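Local coordinates for protein 5,10-methylenetetrahydromethanopterin reductase (PDB 1EZW) that catalyses the reversible, coenzyme F420-dependent reduction of methylenetetrahydromethanopterin to methyltetrahydromethanopterin, a step of methanogenesis from carbon dioxide, at residues Met182-Leu194 with Glu204-Glu216. Numbering follows the deposited sequence. Where two conformers were deposited one is given.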
loop_
_atom_site.group_PDB
_atom_site.type_symbol
_atom_site.label_atom_id
_atom_site.label_comp_id
_atom_site.label_asym_id
_atom_site.label_seq_id
_atom_site.Cartn_x
_atom_site.Cartn_y
_atom_site.Cartn_z
ATOM N N MET A 182 -16.153 1.744 35.590
ATOM C CA MET A 182 -15.216 1.803 34.471
ATOM C C MET A 182 -14.407 3.088 34.468
ATOM O O MET A 182 -13.221 3.090 34.136
ATOM C CB MET A 182 -15.976 1.652 33.151
ATOM C CG MET A 182 -16.478 0.256 32.938
ATOM S SD MET A 182 -15.098 -0.930 32.779
ATOM C CE MET A 182 -15.986 -2.334 32.565
ATOM N N LEU A 183 -15.032 4.203 34.832
ATOM C CA LEU A 183 -14.308 5.471 34.869
ATOM C C LEU A 183 -13.207 5.436 35.902
ATOM O O LEU A 183 -12.108 5.903 35.662
ATOM C CB LEU A 183 -15.259 6.641 35.176
ATOM C CG LEU A 183 -16.230 7.064 34.057
ATOM C CD1 LEU A 183 -17.304 7.995 34.653
ATOM C CD2 LEU A 183 -15.449 7.810 32.937
ATOM N N LYS A 184 -13.509 4.889 37.078
ATOM C CA LYS A 184 -12.487 4.821 38.110
ATOM C C LYS A 184 -11.333 3.868 37.695
ATOM O O LYS A 184 -10.150 4.164 37.874
ATOM C CB LYS A 184 -13.153 4.351 39.410
ATOM C CG LYS A 184 -12.308 4.563 40.613
ATOM C CD LYS A 184 -13.111 4.177 41.876
ATOM C CE LYS A 184 -12.287 4.453 43.126
ATOM N NZ LYS A 184 -10.977 3.776 42.992
ATOM N N THR A 185 -11.697 2.733 37.111
ATOM C CA THR A 185 -10.685 1.771 36.658
ATOM C C THR A 185 -9.772 2.405 35.594
ATOM O O THR A 185 -8.563 2.202 35.586
ATOM C CB THR A 185 -11.379 0.523 36.061
ATOM O OG1 THR A 185 -12.217 -0.061 37.077
ATOM C CG2 THR A 185 -10.330 -0.529 35.578
ATOM N N ALA A 186 -10.371 3.168 34.689
ATOM C CA ALA A 186 -9.597 3.808 33.634
ATOM C C ALA A 186 -8.625 4.830 34.245
ATOM O O ALA A 186 -7.487 4.933 33.838
ATOM C CB ALA A 186 -10.564 4.471 32.616
ATOM N N GLY A 187 -9.061 5.571 35.273
ATOM C CA GLY A 187 -8.135 6.529 35.867
ATOM C C GLY A 187 -6.987 5.808 36.545
ATOM O O GLY A 187 -5.859 6.303 36.645
ATOM N N GLU A 188 -7.234 4.590 36.974
ATOM C CA GLU A 188 -6.189 3.850 37.643
ATOM C C GLU A 188 -5.204 3.168 36.699
ATOM O O GLU A 188 -3.999 3.181 36.944
ATOM C CB GLU A 188 -6.797 2.777 38.566
ATOM C CG GLU A 188 -5.741 1.875 39.187
ATOM C CD GLU A 188 -6.330 0.710 39.985
ATOM O OE1 GLU A 188 -5.610 -0.319 40.087
ATOM O OE2 GLU A 188 -7.475 0.817 40.501
ATOM N N ILE A 189 -5.707 2.621 35.590
ATOM C CA ILE A 189 -4.829 1.836 34.740
ATOM C C ILE A 189 -4.647 2.293 33.292
ATOM O O ILE A 189 -3.819 1.723 32.582
ATOM C CB ILE A 189 -5.320 0.352 34.645
ATOM C CG1 ILE A 189 -6.561 0.270 33.741
ATOM C CG2 ILE A 189 -5.695 -0.200 36.077
ATOM C CD1 ILE A 189 -7.100 -1.131 33.456
ATOM N N ALA A 190 -5.375 3.319 32.882
ATOM C CA ALA A 190 -5.260 3.715 31.471
ATOM C C ALA A 190 -4.499 4.988 31.160
ATOM O O ALA A 190 -4.400 5.900 31.996
ATOM C CB ALA A 190 -6.675 3.805 30.882
ATOM N N ASN A 191 -3.967 5.082 29.933
ATOM C CA ASN A 191 -3.327 6.324 29.493
ATOM C C ASN A 191 -4.399 7.323 29.055
ATOM O O ASN A 191 -4.139 8.502 28.952
ATOM C CB ASN A 191 -2.440 6.051 28.280
ATOM C CG ASN A 191 -1.236 5.256 28.654
ATOM O OD1 ASN A 191 -0.405 5.728 29.452
ATOM N ND2 ASN A 191 -1.119 4.061 28.125
ATOM N N GLY A 192 -5.580 6.808 28.758
ATOM C CA GLY A 192 -6.679 7.659 28.343
ATOM C C GLY A 192 -8.029 7.005 28.519
ATOM O O GLY A 192 -8.130 5.792 28.728
ATOM N N VAL A 193 -9.082 7.811 28.423
ATOM C CA VAL A 193 -10.426 7.326 28.590
ATOM C C VAL A 193 -11.294 7.799 27.432
ATOM O O VAL A 193 -11.293 8.975 27.085
ATOM C CB VAL A 193 -11.033 7.863 29.929
ATOM C CG1 VAL A 193 -12.345 7.107 30.250
ATOM C CG2 VAL A 193 -10.011 7.738 31.048
ATOM N N LEU A 194 -12.028 6.880 26.820
ATOM C CA LEU A 194 -12.924 7.218 25.722
ATOM C C LEU A 194 -14.323 7.248 26.289
ATOM O O LEU A 194 -14.907 6.212 26.659
ATOM C CB LEU A 194 -12.815 6.146 24.612
ATOM C CG LEU A 194 -11.400 6.049 24.032
ATOM C CD1 LEU A 194 -11.256 4.772 23.172
ATOM C CD2 LEU A 194 -11.114 7.278 23.199
ATOM N N GLU A 204 -18.352 16.856 33.640
ATOM C CA GLU A 204 -18.292 17.372 35.009
ATOM C C GLU A 204 -18.590 16.212 35.957
ATOM O O GLU A 204 -18.144 16.199 37.097
ATOM C CB GLU A 204 -19.301 18.521 35.170
ATOM C CG GLU A 204 -18.826 19.734 34.370
ATOM C CD GLU A 204 -19.866 20.834 34.223
ATOM O OE1 GLU A 204 -21.060 20.571 34.447
ATOM O OE2 GLU A 204 -19.478 21.964 33.837
ATOM N N VAL A 205 -19.334 15.231 35.465
ATOM C CA VAL A 205 -19.677 14.048 36.231
ATOM C C VAL A 205 -18.562 13.008 36.091
ATOM O O VAL A 205 -18.079 12.446 37.072
ATOM C CB VAL A 205 -20.986 13.420 35.707
ATOM C CG1 VAL A 205 -21.159 11.999 36.256
ATOM C CG2 VAL A 205 -22.186 14.309 36.103
ATOM N N ALA A 206 -18.112 12.786 34.862
ATOM C CA ALA A 206 -17.103 11.760 34.634
ATOM C C ALA A 206 -15.693 12.022 35.097
ATOM O O ALA A 206 -15.041 11.100 35.626
ATOM C CB ALA A 206 -17.079 11.366 33.117
ATOM N N VAL A 207 -15.187 13.242 34.905
ATOM C CA VAL A 207 -13.811 13.532 35.242
ATOM C C VAL A 207 -13.447 13.317 36.706
ATOM O O VAL A 207 -12.379 12.779 36.990
ATOM C CB VAL A 207 -13.381 14.927 34.706
ATOM C CG1 VAL A 207 -11.993 15.295 35.146
ATOM C CG2 VAL A 207 -13.387 14.867 33.149
ATOM N N PRO A 208 -14.290 13.778 37.652
ATOM C CA PRO A 208 -13.940 13.542 39.064
ATOM C C PRO A 208 -13.759 12.038 39.377
ATOM O O PRO A 208 -12.943 11.670 40.224
ATOM C CB PRO A 208 -15.132 14.159 39.815
ATOM C CG PRO A 208 -15.482 15.328 38.908
ATOM C CD PRO A 208 -15.509 14.590 37.553
ATOM N N LYS A 209 -14.523 11.182 38.711
ATOM C CA LYS A 209 -14.386 9.758 38.954
ATOM C C LYS A 209 -13.120 9.190 38.342
ATOM O O LYS A 209 -12.497 8.299 38.917
ATOM C CB LYS A 209 -15.634 9.015 38.497
ATOM C CG LYS A 209 -16.668 8.941 39.621
ATOM C CD LYS A 209 -16.090 8.135 40.800
ATOM C CE LYS A 209 -17.083 7.959 41.961
ATOM N NZ LYS A 209 -17.465 9.259 42.568
ATOM N N ILE A 210 -12.737 9.702 37.169
ATOM C CA ILE A 210 -11.488 9.286 36.563
ATOM C C ILE A 210 -10.380 9.757 37.521
ATOM O O ILE A 210 -9.443 9.028 37.837
ATOM C CB ILE A 210 -11.288 9.979 35.161
ATOM C CG1 ILE A 210 -12.379 9.460 34.210
ATOM C CG2 ILE A 210 -9.829 9.792 34.685
ATOM C CD1 ILE A 210 -12.461 10.269 32.874
ATOM N N GLU A 211 -10.511 10.987 38.021
ATOM C CA GLU A 211 -9.480 11.524 38.898
ATOM C C GLU A 211 -9.358 10.708 40.180
ATOM O O GLU A 211 -8.255 10.530 40.676
ATOM C CB GLU A 211 -9.761 13.000 39.238
ATOM C CG GLU A 211 -8.625 13.601 40.073
ATOM C CD GLU A 211 -8.692 15.107 40.185
ATOM O OE1 GLU A 211 -9.818 15.651 40.218
ATOM O OE2 GLU A 211 -7.608 15.744 40.265
ATOM N N GLU A 212 -10.468 10.206 40.694
ATOM C CA GLU A 212 -10.449 9.391 41.918
ATOM C C GLU A 212 -9.606 8.125 41.708
ATOM O O GLU A 212 -8.795 7.735 42.557
ATOM C CB GLU A 212 -11.867 9.013 42.272
ATOM C CG GLU A 212 -12.024 8.323 43.606
ATOM C CD GLU A 212 -13.481 8.010 43.825
ATOM O OE1 GLU A 212 -14.305 8.942 43.730
ATOM O OE2 GLU A 212 -13.816 6.847 44.068
ATOM N N GLY A 213 -9.776 7.487 40.549
ATOM C CA GLY A 213 -8.978 6.311 40.272
ATOM C C GLY A 213 -7.512 6.648 40.089
ATOM O O GLY A 213 -6.626 5.895 40.507
ATOM N N ALA A 214 -7.230 7.767 39.422
ATOM C CA ALA A 214 -5.862 8.177 39.202
ATOM C C ALA A 214 -5.143 8.365 40.551
ATOM O O ALA A 214 -4.032 7.877 40.736
ATOM C CB ALA A 214 -5.810 9.466 38.383
ATOM N N LYS A 215 -5.806 9.049 41.481
ATOM C CA LYS A 215 -5.220 9.297 42.807
ATOM C C LYS A 215 -4.907 8.016 43.535
ATOM O O LYS A 215 -3.858 7.900 44.175
ATOM C CB LYS A 215 -6.160 10.180 43.640
ATOM C CG LYS A 215 -6.247 11.616 43.125
ATOM C CD LYS A 215 -7.086 12.517 44.045
ATOM C CE LYS A 215 -7.136 13.963 43.522
ATOM N NZ LYS A 215 -5.768 14.593 43.433
ATOM N N GLU A 216 -5.798 7.037 43.437
ATOM C CA GLU A 216 -5.544 5.757 44.078
ATOM C C GLU A 216 -4.345 5.034 43.469
ATOM O O GLU A 216 -3.745 4.157 44.103
ATOM C CB GLU A 216 -6.803 4.889 44.045
ATOM C CG GLU A 216 -7.835 5.392 45.049
ATOM C CD GLU A 216 -9.112 4.568 45.076
ATOM O OE1 GLU A 216 -9.083 3.410 44.609
ATOM O OE2 GLU A 216 -10.136 5.080 45.592
#
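Backbone meets backbone at G187 and G213, where two neighbouring outer helices of the TIM barrel cross: helix 180-189, which leads into strand 192-196, and helix 200-216, which follows that strand in its beta-alpha-beta unit. Over 182-189 and 204-216 the axes come within 6.4 Å and cross at -44°. A CB on G187 would clash with I210 O and one on G213 with K184 O, so the absence of side chains at both is what lets the helices come this close. CA-H...O contacts line the crossing in both directions: G213 CA lies 3.4 Å from K184 O, while G187 CA points its hydrogen almost straight at I210 O. A214 CA sits 3.2 Å from G187 O, a carbonyl that also receives a weak hydrogen bond from R219.

Apolar packing fills the end nearer the barrel strands. L183 forks over one face of the helix, CD1 on A206 CB (3.7 Å) and CD2 against I210 CG1. I210 continues inward, and its CD1 meets V193 CG2 of the strand tip to tip at 4.0 Å; A177 adjoins both L183 and V193.

Charged groups gather at the more exposed end, where 204-216 finishes. With CG anti to the backbone N, K184 runs its chain past G213 as a knob among K209, E212, G213 and E216. The chain bends only at its last torsion (chi4 -53°), placing NZ 2.5 Å from E216 OE1, in a salt bridge that meets the oxygen from above the carboxylate plane, 56° out of it. Replacing K184 by an alanine is likely to leave the E216 carboxylate without this cationic mate and to uncover G213 where the lysine's CG now lies. The E188 carboxylate is paired with R132. E212 OE2 lies 3.0 Å from K184 CE, but its charge stays beyond salt-bridge distance of K184 NZ, at 4.3 Å.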